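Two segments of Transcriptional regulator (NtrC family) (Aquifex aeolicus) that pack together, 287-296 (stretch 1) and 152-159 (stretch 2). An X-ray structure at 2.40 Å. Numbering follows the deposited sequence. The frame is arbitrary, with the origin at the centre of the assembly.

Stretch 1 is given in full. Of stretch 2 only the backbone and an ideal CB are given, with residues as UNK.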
ATOM      1  N   LEU A 287     -21.776  22.924  -7.298  1.00 53.88           N
ATOM      2  CA  LEU A 287     -20.861  21.816  -7.098  1.00 51.23           C
ATOM      3  C   LEU A 287     -20.084  21.556  -8.374  1.00 48.81           C
ATOM      4  O   LEU A 287     -18.907  21.206  -8.340  1.00 42.49           O
ATOM      5  CB  LEU A 287     -21.640  20.556  -6.711  1.00 45.53           C
ATOM      6  CG  LEU A 287     -20.863  19.243  -6.786  1.00 41.63           C
ATOM      7  CD1 LEU A 287     -19.824  19.192  -5.687  1.00 40.41           C
ATOM      8  CD2 LEU A 287     -21.794  18.051  -6.689  1.00 40.88           C
ATOM      9  N   TYR A 288     -20.762  21.709  -9.507  1.00 49.41           N
ATOM     10  CA  TYR A 288     -20.142  21.475 -10.794  1.00 44.44           C
ATOM     11  C   TYR A 288     -18.969  22.420 -10.973  1.00 47.54           C
ATOM     12  O   TYR A 288     -17.852  21.989 -11.254  1.00 47.13           O
ATOM     13  CB  TYR A 288     -21.143  21.675 -11.930  1.00 45.66           C
ATOM     14  CG  TYR A 288     -20.494  21.772 -13.288  1.00 46.45           C
ATOM     15  CD1 TYR A 288     -20.033  20.643 -13.941  1.00 41.64           C
ATOM     16  CD2 TYR A 288     -20.333  22.997 -13.914  1.00 51.30           C
ATOM     17  CE1 TYR A 288     -19.441  20.726 -15.185  1.00 40.96           C
ATOM     18  CE2 TYR A 288     -19.738  23.093 -15.162  1.00 49.81           C
ATOM     19  CZ  TYR A 288     -19.291  21.956 -15.790  1.00 44.60           C
ATOM     20  OH  TYR A 288     -18.691  22.048 -17.030  1.00 46.60           O
ATOM     21  N   TYR A 289     -19.222  23.714 -10.804  1.00 46.96           N
ATOM     22  CA  TYR A 289     -18.158  24.702 -10.949  1.00 48.60           C
ATOM     23  C   TYR A 289     -17.043  24.519  -9.915  1.00 48.42           C
ATOM     24  O   TYR A 289     -15.886  24.815 -10.197  1.00 46.02           O
ATOM     25  CB  TYR A 289     -18.725  26.126 -10.964  1.00 55.20           C
ATOM     26  CG  TYR A 289     -19.532  26.383 -12.220  1.00 59.12           C
ATOM     27  CD1 TYR A 289     -18.917  26.398 -13.466  1.00 55.83           C
ATOM     28  CD2 TYR A 289     -20.909  26.564 -12.169  1.00 62.93           C
ATOM     29  CE1 TYR A 289     -19.644  26.607 -14.624  1.00 61.87           C
ATOM     30  CE2 TYR A 289     -21.648  26.778 -13.329  1.00 61.90           C
ATOM     31  CZ  TYR A 289     -21.006  26.800 -14.553  1.00 65.84           C
ATOM     32  OH  TYR A 289     -21.721  27.012 -15.714  1.00 69.09           O
ATOM     33  N   ARG A 290     -17.386  24.005  -8.738  1.00 45.56           N
ATOM     34  CA  ARG A 290     -16.380  23.687  -7.734  1.00 48.66           C
ATOM     35  C   ARG A 290     -15.441  22.592  -8.233  1.00 51.06           C
ATOM     36  O   ARG A 290     -14.234  22.657  -7.998  1.00 55.31           O
ATOM     37  CB  ARG A 290     -17.034  23.224  -6.435  1.00 51.30           C
ATOM     38  CG  ARG A 290     -17.608  24.339  -5.597  1.00 60.04           C
ATOM     39  CD  ARG A 290     -16.722  24.655  -4.414  1.00 66.79           C
ATOM     40  NE  ARG A 290     -17.173  25.847  -3.703  1.00 71.25           N
ATOM     41  CZ  ARG A 290     -16.453  26.468  -2.776  1.00 69.38           C
ATOM     42  NH1 ARG A 290     -15.250  26.005  -2.451  1.00 64.42           N
ATOM     43  NH2 ARG A 290     -16.933  27.551  -2.182  1.00 71.15           N
ATOM     44  N   LEU A 291     -16.001  21.597  -8.924  1.00 40.17           N
ATOM     45  CA  LEU A 291     -15.266  20.396  -9.312  1.00 39.61           C
ATOM     46  C   LEU A 291     -14.514  20.530 -10.622  1.00 39.52           C
ATOM     47  O   LEU A 291     -13.721  19.653 -10.973  1.00 39.26           O
ATOM     48  CB  LEU A 291     -16.227  19.225  -9.460  1.00 39.59           C
ATOM     49  CG  LEU A 291     -16.825  18.624  -8.197  1.00 39.51           C
ATOM     50  CD1 LEU A 291     -17.882  17.602  -8.571  1.00 39.53           C
ATOM     51  CD2 LEU A 291     -15.733  17.986  -7.373  1.00 39.26           C
ATOM     52  N   SER A 292     -14.775  21.607 -11.356  1.00 40.00           N
ATOM     53  CA  SER A 292     -14.270  21.731 -12.716  1.00 40.27           C
ATOM     54  C   SER A 292     -13.470  23.011 -12.984  1.00 40.29           C
ATOM     55  O   SER A 292     -13.486  23.530 -14.096  1.00 40.78           O
ATOM     56  CB  SER A 292     -15.425  21.631 -13.707  1.00 40.36           C
ATOM     57  OG  SER A 292     -16.340  22.685 -13.499  1.00 40.66           O
ATOM     58  N   VAL A 293     -12.772  23.502 -11.962  1.00 41.08           N
ATOM     59  CA  VAL A 293     -11.840  24.612 -12.108  1.00 40.78           C
ATOM     60  C   VAL A 293     -10.847  24.342 -13.242  1.00 40.78           C
ATOM     61  O   VAL A 293     -10.498  25.247 -13.991  1.00 41.02           O
ATOM     62  CB  VAL A 293     -11.083  24.870 -10.785  1.00 40.40           C
ATOM     63  CG1 VAL A 293     -10.049  25.953 -10.962  1.00 40.64           C
ATOM     64  CG2 VAL A 293     -12.063  25.251  -9.687  1.00 41.21           C
ATOM     65  N   PHE A 294     -10.381  23.094 -13.340  1.00 39.91           N
ATOM     66  CA  PHE A 294      -9.685  22.600 -14.528  1.00 39.73           C
ATOM     67  C   PHE A 294     -10.467  21.462 -15.160  1.00 39.56           C
ATOM     68  O   PHE A 294     -11.132  20.695 -14.473  1.00 39.41           O
ATOM     69  CB  PHE A 294      -8.299  22.067 -14.183  1.00 39.48           C
ATOM     70  CG  PHE A 294      -7.349  23.111 -13.710  1.00 39.70           C
ATOM     71  CD1 PHE A 294      -7.042  24.199 -14.512  1.00 40.07           C
ATOM     72  CD2 PHE A 294      -6.742  22.995 -12.465  1.00 39.56           C
ATOM     73  CE1 PHE A 294      -6.160  25.167 -14.072  1.00 43.38           C
ATOM     74  CE2 PHE A 294      -5.858  23.953 -12.021  1.00 45.05           C
ATOM     75  CZ  PHE A 294      -5.564  25.045 -12.821  1.00 40.30           C
ATOM     76  N   GLN A 295     -10.363  21.326 -16.472  1.00 39.60           N
ATOM     77  CA  GLN A 295     -11.024  20.223 -17.148  1.00 39.47           C
ATOM     78  C   GLN A 295     -10.091  19.552 -18.130  1.00 39.49           C
ATOM     79  O   GLN A 295      -9.139  20.160 -18.611  1.00 39.49           O
ATOM     80  CB  GLN A 295     -12.274  20.694 -17.885  1.00 39.82           C
ATOM     81  CG  GLN A 295     -13.330  21.294 -16.990  1.00 40.04           C
ATOM     82  CD  GLN A 295     -14.658  21.405 -17.695  1.00 40.34           C
ATOM     83  OE1 GLN A 295     -15.232  22.491 -17.799  1.00 44.00           O
ATOM     84  NE2 GLN A 295     -15.156  20.277 -18.201  1.00 40.43           N
ATOM     85  N   ILE A 296     -10.376  18.285 -18.416  1.00 39.23           N
ATOM     86  CA  ILE A 296      -9.668  17.549 -19.437  1.00 39.44           C
ATOM     87  C   ILE A 296     -10.705  16.703 -20.136  1.00 39.09           C
ATOM     88  O   ILE A 296     -11.549  16.082 -19.482  1.00 39.27           O
ATOM     89  CB  ILE A 296      -8.609  16.604 -18.840  1.00 38.91           C
ATOM     90  CG1 ILE A 296      -7.560  17.385 -18.059  1.00 39.17           C
ATOM     91  CG2 ILE A 296      -7.967  15.753 -19.936  1.00 38.72           C
ATOM     92  CD1 ILE A 296      -6.668  16.517 -17.195  1.00 38.60           C
ATOM     93  N   UNK A 152      -4.000  22.665  -6.403  1.00 62.30           N
ATOM     94  CA  UNK A 152      -4.924  21.915  -5.568  1.00 59.30           C
ATOM     95  C   UNK A 152      -6.360  22.065  -6.065  1.00 52.92           C
ATOM     96  O   UNK A 152      -7.280  21.462  -5.515  1.00 53.72           O
ATOM     97  CB  UNK A 152      -4.816  22.375  -4.113  1.00 59.30           C
ATOM     98  N   UNK A 153      -6.543  22.870  -7.106  1.00 44.48           N
ATOM     99  CA  UNK A 153      -7.855  23.050  -7.723  1.00 44.45           C
ATOM    100  C   UNK A 153      -8.367  21.724  -8.294  1.00 39.09           C
ATOM    101  O   UNK A 153      -7.587  20.932  -8.820  1.00 39.02           O
ATOM    102  CB  UNK A 153      -7.787  24.112  -8.822  1.00 44.45           C
ATOM    103  N   UNK A 154      -9.676  21.467  -8.172  1.00 39.10           N
ATOM    104  CA  UNK A 154     -10.187  20.173  -8.635  1.00 40.60           C
ATOM    105  C   UNK A 154     -10.184  20.052 -10.161  1.00 38.86           C
ATOM    106  O   UNK A 154     -10.193  21.053 -10.876  1.00 39.17           O
ATOM    107  CB  UNK A 154     -11.607  19.957  -8.108  1.00 40.60           C
ATOM    108  N   UNK A 155     -10.154  18.820 -10.643  1.00 38.63           N
ATOM    109  CA  UNK A 155     -10.133  18.552 -12.069  1.00 38.75           C
ATOM    110  C   UNK A 155     -11.297  17.651 -12.427  1.00 38.50           C
ATOM    111  O   UNK A 155     -11.535  16.654 -11.762  1.00 38.32           O
ATOM    112  CB  UNK A 155      -8.806  17.918 -12.491  1.00 38.75           C
ATOM    113  N   UNK A 156     -12.024  18.016 -13.473  1.00 39.40           N
ATOM    114  CA  UNK A 156     -13.094  17.189 -13.996  1.00 38.70           C
ATOM    115  C   UNK A 156     -12.627  16.566 -15.307  1.00 39.09           C
ATOM    116  O   UNK A 156     -12.258  17.272 -16.238  1.00 38.99           O
ATOM    117  CB  UNK A 156     -14.375  18.002 -14.194  1.00 38.70           C
ATOM    118  N   UNK A 157     -12.634  15.243 -15.367  1.00 38.37           N
ATOM    119  CA  UNK A 157     -12.249  14.524 -16.567  1.00 39.43           C
ATOM    120  C   UNK A 157     -13.493  13.996 -17.281  1.00 39.30           C
ATOM    121  O   UNK A 157     -14.183  13.132 -16.756  1.00 39.37           O
ATOM    122  CB  UNK A 157     -11.294  13.379 -16.225  1.00 39.43           C
ATOM    123  N   UNK A 158     -13.774  14.522 -18.469  1.00 39.04           N
ATOM    124  CA  UNK A 158     -14.908  14.063 -19.271  1.00 38.89           C
ATOM    125  C   UNK A 158     -14.464  13.088 -20.357  1.00 39.02           C
ATOM    126  O   UNK A 158     -13.399  13.226 -20.955  1.00 39.03           O
ATOM    127  CB  UNK A 158     -15.628  15.256 -19.903  1.00 38.89           C
ATOM    128  N   UNK A 159     -15.280  12.083 -20.608  1.00 41.16           N
ATOM    129  CA  UNK A 159     -14.928  11.089 -21.601  1.00 38.71           C
ATOM    130  C   UNK A 159     -15.896   9.943 -21.544  1.00 38.70           C
ATOM    131  O   UNK A 159     -16.552   9.740 -20.526  1.00 40.78           O
ATOM    132  CB  UNK A 159     -13.496  10.591 -21.398  1.00 38.71           C
TER

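Strand 155-158 runs parallel to strand 294-296. Position 152 lies before the pairing begins: its CB points away, with nothing of stretch 1 within 5.5 Å, so almost any residue would fit, a polar one comfortably. It is Lys152, whose NZ is hydrogen-bonded elsewhere in the structure.

At 153 the CB points toward stretch 1 and lies against a Val293 methyl and the Phe294 ring. The two apolar neighbours suit an apolar side chain, and a small one already touches both. It is Ala153, its CB 3.6 Å from Val293 CG1 and 3.7 Å from Phe294 CE2.

Position 154 faces the carbonyls of Arg290 and Leu291, its CB 3.6 Å from Leu291 O. Its phi of -71° is one a proline ring allows, and its N finds no acceptor in stretch 1, while its carbonyl takes a hydrogen bond from Phe294 N (3.2 Å to the O of 154). A compact apolar residue suits, proline among them. Pro154 sets its CG 3.2 Å from Arg290 O and its CD 4.0 Å from Val293 CG2.

Position 155 has strand angles, and its CB lies on the sheet face of Phe294 and Ile296. A branched aliphatic residue is natural here. Val155 places CG2 4.0 Å from Phe294 CB, at the edge of the ring, and CG1 4.0 Å from Ile296 CD1.

The chain alternates, so 156 turns to the face of Gln295. Its N donates to Phe294 O (3.0 Å from N of 156), and its O accepts from Ile296 N (3.1 Å). The CB sits 3.8 Å from Ser292 CB, with the Tyr288 ring farther out, so a longer apolar side chain such as leucine or methionine could reach the ring. Leu156 does so: its CD2 lies 3.8 Å from Tyr288 CE1 and 3.7 Å from Gln295 NE2.

Position 157 returns to the face of Ile296, its CB 4.2 Å from Ile296 O. Aliphatic residues, especially beta-branched ones, suit this extended backbone. It is Ile157, whose CA approaches Ile296 O at 3.4 Å.

At 158 the N donates to Ile296 O (2.9 Å from N of 158), and the CB points sideways, 5.3 Å from Gln295 NE2. A small polar residue could exploit that amide. Thr158 does so through water: the O of one water lies 2.8 Å from Thr158 OG1 and 2.5 Å from Gln295 NE2, from which it accepts, and the water donates to Leu156 O.

Position 159 has phi 171° and psi 159°, a combination glycine tolerates best; it is Gly159, without contact to stretch 1.

Stretch 2 152-159: KAPVLITG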
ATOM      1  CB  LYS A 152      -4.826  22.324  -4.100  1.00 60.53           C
ATOM      2  CG  LYS A 152      -5.332  21.230  -3.165  1.00 64.60           C
ATOM      3  CD  LYS A 152      -5.972  21.809  -1.911  1.00 73.73           C
ATOM      4  CE  LYS A 152      -6.411  20.700  -0.965  1.00 64.42           C
ATOM      5  NZ  LYS A 152      -7.221  21.213   0.181  1.00 75.36           N
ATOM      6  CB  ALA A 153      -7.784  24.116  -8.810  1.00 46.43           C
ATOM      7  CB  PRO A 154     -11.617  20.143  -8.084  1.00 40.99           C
ATOM      8  CG  PRO A 154     -11.626  21.176  -6.978  1.00 40.89           C
ATOM      9  CD  PRO A 154     -10.712  22.241  -7.473  1.00 39.44           C
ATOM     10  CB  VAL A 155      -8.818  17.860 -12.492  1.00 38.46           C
ATOM     11  CG1 VAL A 155      -8.807  17.594 -13.981  1.00 38.66           C
ATOM     12  CG2 VAL A 155      -7.627  18.714 -12.100  1.00 38.63           C
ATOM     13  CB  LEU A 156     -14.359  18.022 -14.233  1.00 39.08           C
ATOM     14  CG  LEU A 156     -15.516  17.269 -14.911  1.00 39.40           C
ATOM     15  CD1 LEU A 156     -16.118  16.241 -13.962  1.00 39.16           C
ATOM     16  CD2 LEU A 156     -16.596  18.225 -15.421  1.00 40.11           C
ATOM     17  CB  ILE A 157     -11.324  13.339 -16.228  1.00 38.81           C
ATOM     18  CG1 ILE A 157     -10.138  13.821 -15.389  1.00 38.95           C
ATOM     19  CG2 ILE A 157     -10.858  12.646 -17.488  1.00 38.75           C
ATOM     20  CD1 ILE A 157      -9.269  12.711 -14.872  1.00 38.13           C
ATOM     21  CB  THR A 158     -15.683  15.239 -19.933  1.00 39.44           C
ATOM     22  OG1 THR A 158     -16.108  16.161 -18.923  1.00 39.68           O
ATOM     23  CG2 THR A 158     -16.921  14.723 -20.688  1.00 39.81           C
TER
HETATM   24  O   HOH W   1     -13.278  17.256  -9.482  1.00 55.24           O
HETATM   25  O   HOH W   2     -14.200  17.937 -17.869  1.00 59.10           O
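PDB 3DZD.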